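PDB 7JQY: Cif-like 1 from Burkholderia cenocepacia, which probably hydrolyses epoxides as a Cif-like member of the alpha/beta hydrolase superfamily, and assembles as an octamer. Local coordinates for residues D35-Y40 against E88-L93; F26-A31 against H39-G44; Q59-W64 against A80-G85. The protein carries 1 engineered substitution. One frame throughout, in Å; residues are numbered along the deposited sequence.

How the contacts relate
From the N terminus, contact 2 comes first: strand 26-32 turns back on strand 37-43 and closes a short hairpin at the edge of the sheet. Contact 1 starts at 35-40, from the end of the turn into the returning strand, so it crosses contact 2 and shares His-39 and Tyr-40 with it; it then closes the long loop to 88-93. Contact 3, 59-64 against 80-85, is nested inside this loop and follows contact 2 in series. Strand 37-43 lies between strands 26-32 and 77-82, and His-39 ND1 bonds Asp-82 OD2 of strand 77-82. Together the contacts tie the edge hairpin to strand 77-82 and to the loops leaving strands 50-54 and 77-82.

Contact 1 of 3, residues D35-Y40 against E88-L93; sequences DVRLHY and ESDKPL
Asp-90 reaches across to Arg-37 with its side chain at about a right angle to the arginine chain. Its OD2 takes the Arg-37 backbone N at 2.9 Å, from above the carboxylate plane, while the Asp-90 N returns an almost straight bond to Arg-37 O, also 2.9 Å. One aspartate thus holds both backbone polar groups of Arg-37. The guanidinium of Arg-37 turns elsewhere: NE meets a water that also bonds Glu-88 O, and NH1 and NH2 bond Thr-199 O and Lys-196 O of a second subunit. Ser-89 has OG anti to its own carbonyl carbon (chi1 -74°), where it accepts the His-39 N at 2.8 Å and bonds Asp-82 O as well. His-39 and Glu-88 lie side by side, pointing the same way, with Glu-88 CB over one face of the imidazole, 3.8 Å from its centroid. Glu-88 then bends away to a salt bridge with Lys-196 of the second subunit. The Val-36 side chain crosses Pro-92 at about a right angle, CG2 lying 3.6 Å from Pro-92 CG. The loop from strand 77-82 to helix 98-111 is thereby fastened, roughly antiparallel, to strand 37-43 of the alpha/beta hydrolase sheet.

Contact 2 of 3, residues F26-A31 against H39-G44; sequences FSRRYA and HYVTGG
Ser-27 with Thr-42 and Arg-29 with Tyr-40 form the hydrogen-bonded pairs of this antiparallel contact, each closed by two N-H...O bonds; those of Arg-29 and Tyr-40 are both 2.9 Å long. Between them Arg-28 faces Val-41 as a non-hydrogen-bonded pair, and the Val-41 CA-H leans on Ser-27 O (CA to O 3.2 Å). The polar side-chain bond runs from Arg-28 NE to His-39 NE2 at 3.0 Å, with the guanidinium and imidazole planes 74° apart and each partner tilted somewhat from the other's plane. NE2 acts as acceptor here, consistent with a proton on ND1, which bonds Asp-82 OD2. On the other face of the sheet the contact is CH-pi: Arg-29 CB sits over one face of the Tyr-40 ring, displaced toward CZ and 3.7 Å from the centroid. Tyr-40 CG stands between the backbone N and the carbonyl carbon (chi1 63°), on the side from which the ring meets Arg-29. Ala-31 N lies at the edge of the same ring. Apolar and aromatic contacts finish the pairing. Phe-26 CB touches Val-41 CG1 at 3.7 Å, and Tyr-30 CE2 packs on His-39 CB at 3.8 Å, their rings meeting obliquely. A second subunit packs on Phe-26, Arg-28 and Tyr-30. The arrangement is a beta hairpin, formed by the first two strands at the edge of the alpha/beta hydrolase sheet.

Contact 3 of 3, residues Q59-W64 against A80-G85; sequences QTWYTW and AVDYRG
Trp-61 carries CG in the crowded position between its backbone N and carbonyl carbon (chi1 75°), and Asp-82 has CG anti to its own carbonyl carbon (chi1 -73°). With the two CG atoms so placed, the CD1 edge of the indole faces the carboxylate. Asp-82 OD1 accepts the backbone N of Trp-61 at 2.9 Å, met nearly along its C-O axis and with an N-H...O angle of 163°. The same oxygen lies close to the indole plane, 3.4 Å from Trp-61 CD1, and Thr-60 CB flanks it, the Thr-60 and Asp-82 side chains running side by side. The other oxygen, OD2, bonds His-39 ND1 and Glu-88 N, so both carboxylate oxygens of this buried aspartate have N-H partners; this surrounding would probably favour the charged form.

Beside the polar pair, Ala-80 CB meets Trp-61 CB at 3.9 Å and approaches Trp-64 CD1 at 4.2 Å, touching both tryptophans with a single methyl. A water donates to Val-81 O at 2.8 Å and weakly accepts from Trp-64 NE1, joining the second indole to the strand. Thr-63 CG2 covers one face of that indole near its rim.

Bonds inside 59-64 help shape it. Thr-60 OG1 takes the Tyr-62 N at 3.2 Å in an ST turn, overlapping a short 3-10 segment, 61-63. Beyond the two segments, the Trp-61 ring meets the His-39 ring and packs on Val-41, and Met-13 of a second subunit packs on it. Segment 59-64 directly follows a His-Gly-Trp-Pro sequence matching the HGXP motif of epoxide hydrolases, which probably helps form the oxyanion hole here too; the contact ties this loop to the C-terminal end of strand 77-82 in the alpha/beta hydrolase core.

Contact 1 of 3, residues D35-Y40 against E88-L93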
loop_
_atom_site.group_PDB
_atom_site.type_symbol
_atom_site.label_atom_id
_atom_site.label_comp_id
_atom_site.label_asym_id
_atom_site.label_seq_id
_atom_site.Cartn_x
_atom_site.Cartn_y
_atom_site.Cartn_z
ATOM N N ASP B 35 5.002 -37.345 -6.388
ATOM C CA ASP B 35 5.435 -36.266 -5.526
ATOM C C ASP B 35 4.469 -35.087 -5.530
ATOM O O ASP B 35 4.439 -34.341 -4.542
ATOM C CB ASP B 35 6.864 -35.867 -5.935
ATOM C CG ASP B 35 7.732 -35.631 -4.690
ATOM O OD1 ASP B 35 7.305 -36.070 -3.574
ATOM O OD2 ASP B 35 8.883 -35.222 -4.817
ATOM N N VAL B 36 3.701 -34.884 -6.640
ATOM C CA VAL B 36 2.769 -33.772 -6.860
ATOM C C VAL B 36 1.348 -34.245 -6.554
ATOM O O VAL B 36 0.962 -35.356 -6.940
ATOM C CB VAL B 36 2.846 -33.282 -8.321
ATOM C CG1 VAL B 36 1.744 -32.273 -8.635
ATOM C CG2 VAL B 36 4.228 -32.718 -8.613
ATOM N N ARG B 37 0.552 -33.417 -5.865
ATOM C CA ARG B 37 -0.868 -33.707 -5.640
ATOM C C ARG B 37 -1.747 -32.902 -6.596
ATOM O O ARG B 37 -1.577 -31.684 -6.723
ATOM C CB ARG B 37 -1.270 -33.410 -4.190
ATOM C CG ARG B 37 -2.747 -33.709 -3.850
ATOM C CD ARG B 37 -3.026 -33.520 -2.345
ATOM N NE ARG B 37 -3.105 -32.101 -2.018
ATOM C CZ ARG B 37 -3.426 -31.595 -0.830
ATOM N NH1 ARG B 37 -3.709 -32.390 0.196
ATOM N NH2 ARG B 37 -3.463 -30.276 -0.673
ATOM N N LEU B 38 -2.676 -33.587 -7.268
ATOM C CA LEU B 38 -3.611 -32.954 -8.186
ATOM C C LEU B 38 -5.013 -32.957 -7.592
ATOM O O LEU B 38 -5.443 -33.946 -6.988
ATOM C CB LEU B 38 -3.644 -33.656 -9.552
ATOM C CG LEU B 38 -2.417 -33.528 -10.455
ATOM C CD1 LEU B 38 -2.792 -33.878 -11.890
ATOM C CD2 LEU B 38 -1.789 -32.144 -10.376
ATOM N N HIS B 39 -5.717 -31.843 -7.786
ATOM C CA HIS B 39 -7.102 -31.666 -7.376
ATOM C C HIS B 39 -8.024 -31.858 -8.573
ATOM O O HIS B 39 -7.701 -31.453 -9.693
ATOM C CB HIS B 39 -7.288 -30.272 -6.769
ATOM C CG HIS B 39 -8.713 -29.897 -6.513
ATOM N ND1 HIS B 39 -9.428 -29.081 -7.363
ATOM C CD2 HIS B 39 -9.545 -30.195 -5.486
ATOM C CE1 HIS B 39 -10.646 -28.908 -6.882
ATOM N NE2 HIS B 39 -10.742 -29.572 -5.743
ATOM N N TYR B 40 -9.170 -32.489 -8.343
ATOM C CA TYR B 40 -10.118 -32.699 -9.422
ATOM C C TYR B 40 -11.511 -32.782 -8.838
ATOM O O TYR B 40 -11.699 -33.054 -7.647
ATOM C CB TYR B 40 -9.813 -33.963 -10.248
ATOM C CG TYR B 40 -9.914 -35.267 -9.475
ATOM C CD1 TYR B 40 -8.909 -35.651 -8.590
ATOM C CD2 TYR B 40 -11.013 -36.109 -9.626
ATOM C CE1 TYR B 40 -8.994 -36.843 -7.875
ATOM C CE2 TYR B 40 -11.105 -37.299 -8.920
ATOM C CZ TYR B 40 -10.095 -37.657 -8.045
ATOM O OH TYR B 40 -10.186 -38.835 -7.340
ATOM N N GLU B 88 -6.492 -25.767 -7.104
ATOM C CA GLU B 88 -6.146 -26.327 -5.812
ATOM C C GLU B 88 -5.048 -27.382 -5.901
ATOM O O GLU B 88 -4.757 -28.047 -4.905
ATOM C CB GLU B 88 -7.400 -26.916 -5.164
ATOM C CG GLU B 88 -8.495 -25.887 -4.954
ATOM C CD GLU B 88 -8.056 -24.780 -4.007
ATOM O OE1 GLU B 88 -7.597 -25.087 -2.886
ATOM O OE2 GLU B 88 -8.160 -23.595 -4.388
ATOM N N SER B 89 -4.442 -27.557 -7.067
ATOM C CA SER B 89 -3.375 -28.531 -7.202
ATOM C C SER B 89 -2.052 -27.967 -6.683
ATOM O O SER B 89 -1.907 -26.762 -6.445
ATOM C CB SER B 89 -3.242 -28.944 -8.664
ATOM O OG SER B 89 -4.313 -29.804 -9.017
ATOM N N ASP B 90 -1.092 -28.869 -6.463
ATOM C CA ASP B 90 0.233 -28.452 -6.028
ATOM C C ASP B 90 0.914 -27.611 -7.107
ATOM O O ASP B 90 0.568 -27.674 -8.292
ATOM C CB ASP B 90 1.094 -29.667 -5.684
ATOM C CG ASP B 90 0.732 -30.263 -4.330
ATOM O OD1 ASP B 90 -0.154 -29.687 -3.651
ATOM O OD2 ASP B 90 1.310 -31.307 -3.967
ATOM N N LYS B 91 1.903 -26.816 -6.681
ATOM C CA LYS B 91 2.669 -25.939 -7.566
ATOM C C LYS B 91 4.147 -26.291 -7.453
ATOM O O LYS B 91 4.927 -25.550 -6.832
ATOM C CB LYS B 91 2.447 -24.463 -7.235
ATOM C CG LYS B 91 1.107 -23.907 -7.696
ATOM C CD LYS B 91 0.104 -23.912 -6.562
ATOM C CE LYS B 91 -1.261 -23.403 -7.012
ATOM N NZ LYS B 91 -2.320 -23.878 -6.063
ATOM N N PRO B 92 4.576 -27.403 -8.056
ATOM C CA PRO B 92 5.994 -27.785 -7.966
ATOM C C PRO B 92 6.907 -26.862 -8.766
ATOM O O PRO B 92 6.437 -25.946 -9.449
ATOM C CB PRO B 92 6.009 -29.217 -8.522
ATOM C CG PRO B 92 4.814 -29.299 -9.391
ATOM C CD PRO B 92 3.773 -28.406 -8.776
ATOM N N LEU B 93 8.221 -27.089 -8.661
ATOM C CA LEU B 93 9.197 -26.250 -9.351
ATOM C C LEU B 93 9.108 -26.412 -10.870
ATOM O O LEU B 93 9.159 -25.422 -11.613
ATOM C CB LEU B 93 10.600 -26.589 -8.852
ATOM C CG LEU B 93 11.800 -25.958 -9.554
ATOM C CD1 LEU B 93 11.889 -24.487 -9.227
ATOM C CD2 LEU B 93 13.075 -26.682 -9.151
HETATM O O HOH W 1 -2.601 -29.669 -3.695
#

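Contact 2 of 3, residues F26-A31 against H39-G44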
loop_
_atom_site.group_PDB
_atom_site.type_symbol
_atom_site.label_atom_id
_atom_site.label_comp_id
_atom_site.label_asym_id
_atom_site.label_seq_id
_atom_site.Cartn_x
_atom_site.Cartn_y
_atom_site.Cartn_z
ATOM N N PHE B 26 -21.405 -33.456 -7.448
ATOM C CA PHE B 26 -19.987 -33.571 -7.726
ATOM C C PHE B 26 -19.235 -33.450 -6.419
ATOM O O PHE B 26 -19.767 -32.948 -5.429
ATOM C CB PHE B 26 -19.543 -32.516 -8.749
ATOM C CG PHE B 26 -20.180 -32.705 -10.093
ATOM C CD1 PHE B 26 -19.554 -33.463 -11.071
ATOM C CD2 PHE B 26 -21.408 -32.143 -10.378
ATOM C CE1 PHE B 26 -20.135 -33.646 -12.306
ATOM C CE2 PHE B 26 -21.999 -32.326 -11.615
ATOM C CZ PHE B 26 -21.364 -33.079 -12.577
ATOM N N SER B 27 -17.988 -33.905 -6.430
ATOM C CA SER B 27 -17.187 -33.956 -5.223
ATOM C C SER B 27 -15.783 -33.494 -5.554
ATOM O O SER B 27 -15.263 -33.767 -6.637
ATOM C CB SER B 27 -17.134 -35.374 -4.630
ATOM O OG SER B 27 -18.437 -35.840 -4.354
ATOM N N ARG B 28 -15.157 -32.833 -4.590
ATOM C CA ARG B 28 -13.768 -32.429 -4.715
ATOM C C ARG B 28 -12.902 -33.545 -4.163
ATOM O O ARG B 28 -13.159 -34.053 -3.066
ATOM C CB ARG B 28 -13.501 -31.116 -3.972
ATOM C CG ARG B 28 -14.380 -29.955 -4.426
ATOM C CD ARG B 28 -13.995 -28.687 -3.707
ATOM N NE ARG B 28 -12.559 -28.660 -3.492
ATOM C CZ ARG B 28 -11.948 -27.889 -2.603
ATOM N NH1 ARG B 28 -12.654 -27.066 -1.840
ATOM N NH2 ARG B 28 -10.633 -27.946 -2.474
ATOM N N ARG B 29 -11.870 -33.910 -4.914
ATOM C CA ARG B 29 -11.001 -35.019 -4.570
ATOM C C ARG B 29 -9.569 -34.631 -4.895
ATOM O O ARG B 29 -9.307 -33.732 -5.705
ATOM C CB ARG B 29 -11.380 -36.283 -5.357
ATOM C CG ARG B 29 -12.097 -37.360 -4.591
ATOM C CD ARG B 29 -13.533 -36.998 -4.303
ATOM N NE ARG B 29 -14.105 -37.920 -3.321
ATOM C CZ ARG B 29 -14.695 -37.544 -2.189
ATOM N NH1 ARG B 29 -14.952 -36.262 -1.966
ATOM N NH2 ARG B 29 -15.164 -38.458 -1.344
ATOM N N TYR B 30 -8.642 -35.347 -4.275
ATOM C CA TYR B 30 -7.218 -35.190 -4.519
ATOM C C TYR B 30 -6.648 -36.520 -4.978
ATOM O O TYR B 30 -7.145 -37.590 -4.612
ATOM C CB TYR B 30 -6.453 -34.731 -3.273
ATOM C CG TYR B 30 -6.731 -33.313 -2.825
ATOM C CD1 TYR B 30 -7.455 -33.065 -1.664
ATOM C CD2 TYR B 30 -6.243 -32.228 -3.536
ATOM C CE1 TYR B 30 -7.708 -31.764 -1.238
ATOM C CE2 TYR B 30 -6.482 -30.934 -3.121
ATOM C CZ TYR B 30 -7.213 -30.705 -1.970
ATOM O OH TYR B 30 -7.457 -29.417 -1.550
ATOM N N ALA B 31 -5.610 -36.447 -5.801
ATOM C CA ALA B 31 -4.866 -37.628 -6.208
ATOM C C ALA B 31 -3.397 -37.360 -5.946
ATOM O O ALA B 31 -2.832 -36.403 -6.480
ATOM C CB ALA B 31 -5.102 -37.966 -7.678
ATOM N N HIS B 39 -5.717 -31.843 -7.786
ATOM C CA HIS B 39 -7.102 -31.666 -7.376
ATOM C C HIS B 39 -8.024 -31.858 -8.573
ATOM O O HIS B 39 -7.701 -31.453 -9.693
ATOM C CB HIS B 39 -7.288 -30.272 -6.769
ATOM C CG HIS B 39 -8.713 -29.897 -6.513
ATOM N ND1 HIS B 39 -9.428 -29.081 -7.363
ATOM C CD2 HIS B 39 -9.545 -30.195 -5.486
ATOM C CE1 HIS B 39 -10.646 -28.908 -6.882
ATOM N NE2 HIS B 39 -10.742 -29.572 -5.743
ATOM N N TYR B 40 -9.170 -32.489 -8.343
ATOM C CA TYR B 40 -10.118 -32.699 -9.422
ATOM C C TYR B 40 -11.511 -32.782 -8.838
ATOM O O TYR B 40 -11.699 -33.054 -7.647
ATOM C CB TYR B 40 -9.813 -33.963 -10.248
ATOM C CG TYR B 40 -9.914 -35.267 -9.475
ATOM C CD1 TYR B 40 -8.909 -35.651 -8.590
ATOM C CD2 TYR B 40 -11.013 -36.109 -9.626
ATOM C CE1 TYR B 40 -8.994 -36.843 -7.875
ATOM C CE2 TYR B 40 -11.105 -37.299 -8.920
ATOM C CZ TYR B 40 -10.095 -37.657 -8.045
ATOM O OH TYR B 40 -10.186 -38.835 -7.340
ATOM N N VAL B 41 -12.487 -32.539 -9.697
ATOM C CA VAL B 41 -13.895 -32.604 -9.338
ATOM C C VAL B 41 -14.519 -33.717 -10.163
ATOM O O VAL B 41 -14.281 -33.799 -11.375
ATOM C CB VAL B 41 -14.591 -31.250 -9.577
ATOM C CG1 VAL B 41 -16.078 -31.340 -9.325
ATOM C CG2 VAL B 41 -13.975 -30.206 -8.671
ATOM N N THR B 42 -15.275 -34.596 -9.508
ATOM C CA THR B 42 -15.780 -35.780 -10.182
ATOM C C THR B 42 -17.233 -36.043 -9.808
ATOM O O THR B 42 -17.686 -35.695 -8.714
ATOM C CB THR B 42 -14.930 -37.016 -9.868
ATOM O OG1 THR B 42 -15.341 -38.089 -10.723
ATOM C CG2 THR B 42 -15.080 -37.436 -8.391
ATOM N N GLY B 43 -17.957 -36.645 -10.752
ATOM C CA GLY B 43 -19.353 -37.017 -10.584
ATOM C C GLY B 43 -19.787 -37.950 -11.699
ATOM O O GLY B 43 -19.021 -38.264 -12.615
ATOM N N GLY B 44 -21.042 -38.394 -11.615
ATOM C CA GLY B 44 -21.564 -39.371 -12.546
ATOM C C GLY B 44 -21.340 -40.791 -12.045
ATOM O O GLY B 44 -20.764 -41.006 -10.972
#

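Contact 3 of 3, residues Q59-W64 against A80-G85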
loop_
_atom_site.group_PDB
_atom_site.type_symbol
_atom_site.label_atom_id
_atom_site.label_comp_id
_atom_site.label_asym_id
_atom_site.label_seq_id
_atom_site.Cartn_x
_atom_site.Cartn_y
_atom_site.Cartn_z
ATOM N N GLN B 59 -7.593 -20.487 -16.112
ATOM C CA GLN B 59 -8.803 -21.196 -15.738
ATOM C C GLN B 59 -8.494 -22.257 -14.687
ATOM O O GLN B 59 -7.345 -22.484 -14.308
ATOM C CB GLN B 59 -9.461 -21.831 -16.969
ATOM C CG GLN B 59 -9.606 -20.839 -18.141
ATOM C CD GLN B 59 -10.369 -21.428 -19.296
ATOM O OE1 GLN B 59 -10.008 -22.487 -19.827
ATOM N NE2 GLN B 59 -11.446 -20.762 -19.682
ATOM N N THR B 60 -9.565 -22.869 -14.192
ATOM C CA THR B 60 -9.533 -24.042 -13.338
ATOM C C THR B 60 -10.601 -24.986 -13.859
ATOM O O THR B 60 -11.250 -24.704 -14.874
ATOM C CB THR B 60 -9.810 -23.689 -11.870
ATOM O OG1 THR B 60 -11.135 -23.162 -11.778
ATOM C CG2 THR B 60 -8.799 -22.689 -11.322
ATOM N N TRP B 61 -10.828 -26.081 -13.124
ATOM C CA TRP B 61 -11.933 -26.984 -13.442
ATOM C C TRP B 61 -13.256 -26.239 -13.560
ATOM O O TRP B 61 -14.159 -26.678 -14.285
ATOM C CB TRP B 61 -12.047 -28.070 -12.366
ATOM C CG TRP B 61 -12.649 -27.554 -11.090
ATOM C CD1 TRP B 61 -11.976 -27.087 -9.996
ATOM C CD2 TRP B 61 -14.048 -27.422 -10.786
ATOM N NE1 TRP B 61 -12.866 -26.671 -9.036
ATOM C CE2 TRP B 61 -14.144 -26.872 -9.491
ATOM C CE3 TRP B 61 -15.227 -27.718 -11.483
ATOM C CZ2 TRP B 61 -15.368 -26.614 -8.880
ATOM C CZ3 TRP B 61 -16.446 -27.464 -10.867
ATOM C CH2 TRP B 61 -16.504 -26.911 -9.582
ATOM N N TYR B 62 -13.392 -25.115 -12.847
ATOM C CA TYR B 62 -14.661 -24.400 -12.760
ATOM C C TYR B 62 -15.193 -23.985 -14.129
ATOM O O TYR B 62 -16.383 -23.674 -14.253
ATOM C CB TYR B 62 -14.478 -23.180 -11.847
ATOM C CG TYR B 62 -15.711 -22.315 -11.615
ATOM C CD1 TYR B 62 -16.680 -22.678 -10.685
ATOM C CD2 TYR B 62 -15.885 -21.117 -12.306
ATOM C CE1 TYR B 62 -17.798 -21.871 -10.455
ATOM C CE2 TYR B 62 -16.988 -20.309 -12.082
ATOM C CZ TYR B 62 -17.947 -20.692 -11.159
ATOM O OH TYR B 62 -19.047 -19.889 -10.942
ATOM N N THR B 63 -14.345 -23.970 -15.161
ATOM C CA THR B 63 -14.820 -23.568 -16.477
ATOM C C THR B 63 -15.775 -24.587 -17.093
ATOM O O THR B 63 -16.558 -24.221 -17.973
ATOM C CB THR B 63 -13.634 -23.291 -17.413
ATOM O OG1 THR B 63 -14.093 -22.537 -18.536
ATOM C CG2 THR B 63 -12.991 -24.573 -17.911
ATOM N N TRP B 64 -15.768 -25.830 -16.620
ATOM C CA TRP B 64 -16.630 -26.889 -17.127
ATOM C C TRP B 64 -17.939 -27.001 -16.361
ATOM O O TRP B 64 -18.650 -27.998 -16.522
ATOM C CB TRP B 64 -15.897 -28.235 -17.083
ATOM C CG TRP B 64 -14.577 -28.202 -17.793
ATOM C CD1 TRP B 64 -13.349 -28.156 -17.224
ATOM C CD2 TRP B 64 -14.364 -28.193 -19.207
ATOM N NE1 TRP B 64 -12.376 -28.132 -18.187
ATOM C CE2 TRP B 64 -12.973 -28.153 -19.418
ATOM C CE3 TRP B 64 -15.216 -28.216 -20.320
ATOM C CZ2 TRP B 64 -12.408 -28.132 -20.697
ATOM C CZ3 TRP B 64 -14.650 -28.198 -21.596
ATOM C CH2 TRP B 64 -13.265 -28.154 -21.770
ATOM N N ALA B 80 -13.020 -33.514 -13.996
ATOM C CA ALA B 80 -12.484 -32.203 -14.343
ATOM C C ALA B 80 -11.310 -31.924 -13.421
ATOM O O ALA B 80 -11.483 -31.839 -12.200
ATOM C CB ALA B 80 -13.549 -31.114 -14.218
ATOM N N VAL B 81 -10.118 -31.810 -13.997
ATOM C CA VAL B 81 -8.865 -31.790 -13.252
ATOM C C VAL B 81 -8.298 -30.377 -13.234
ATOM O O VAL B 81 -8.275 -29.694 -14.264
ATOM C CB VAL B 81 -7.846 -32.774 -13.868
ATOM C CG1 VAL B 81 -6.615 -32.897 -12.985
ATOM C CG2 VAL B 81 -8.490 -34.123 -14.110
ATOM N N ASP B 82 -7.826 -29.944 -12.065
ATOM C CA ASP B 82 -6.885 -28.830 -11.992
ATOM C C ASP B 82 -5.508 -29.390 -12.316
ATOM O O ASP B 82 -4.934 -30.116 -11.497
ATOM C CB ASP B 82 -6.877 -28.191 -10.604
ATOM C CG ASP B 82 -8.129 -27.357 -10.310
ATOM O OD1 ASP B 82 -8.793 -26.880 -11.267
ATOM O OD2 ASP B 82 -8.427 -27.162 -9.103
ATOM N N TYR B 83 -4.960 -29.062 -13.492
ATOM C CA TYR B 83 -3.677 -29.670 -13.829
ATOM C C TYR B 83 -2.561 -29.084 -12.965
ATOM O O TYR B 83 -2.774 -28.158 -12.175
ATOM C CB TYR B 83 -3.351 -29.544 -15.328
ATOM C CG TYR B 83 -3.369 -28.180 -15.983
ATOM C CD1 TYR B 83 -2.686 -27.100 -15.450
ATOM C CD2 TYR B 83 -4.024 -28.001 -17.204
ATOM C CE1 TYR B 83 -2.697 -25.863 -16.081
ATOM C CE2 TYR B 83 -4.039 -26.786 -17.842
ATOM C CZ TYR B 83 -3.372 -25.719 -17.288
ATOM O OH TYR B 83 -3.401 -24.508 -17.940
ATOM N N ARG B 84 -1.364 -29.661 -13.103
ATOM C CA ARG B 84 -0.203 -29.263 -12.304
ATOM C C ARG B 84 -0.039 -27.749 -12.292
ATOM O O ARG B 84 0.013 -27.111 -13.352
ATOM C CB ARG B 84 1.072 -29.934 -12.837
ATOM C CG ARG B 84 2.361 -29.491 -12.121
ATOM C CD ARG B 84 3.634 -30.082 -12.758
ATOM N NE ARG B 84 3.633 -31.543 -12.708
ATOM C CZ ARG B 84 4.618 -32.297 -12.223
ATOM N NH1 ARG B 84 4.491 -33.616 -12.233
ATOM N NH2 ARG B 84 5.728 -31.747 -11.748
ATOM N N GLY B 85 -0.029 -27.173 -11.088
ATOM C CA GLY B 85 0.178 -25.751 -10.905
ATOM C C GLY B 85 -1.085 -24.911 -10.850
ATOM O O GLY B 85 -1.007 -23.726 -10.507
HETATM O O HOH W 2 -10.342 -29.126 -16.032
#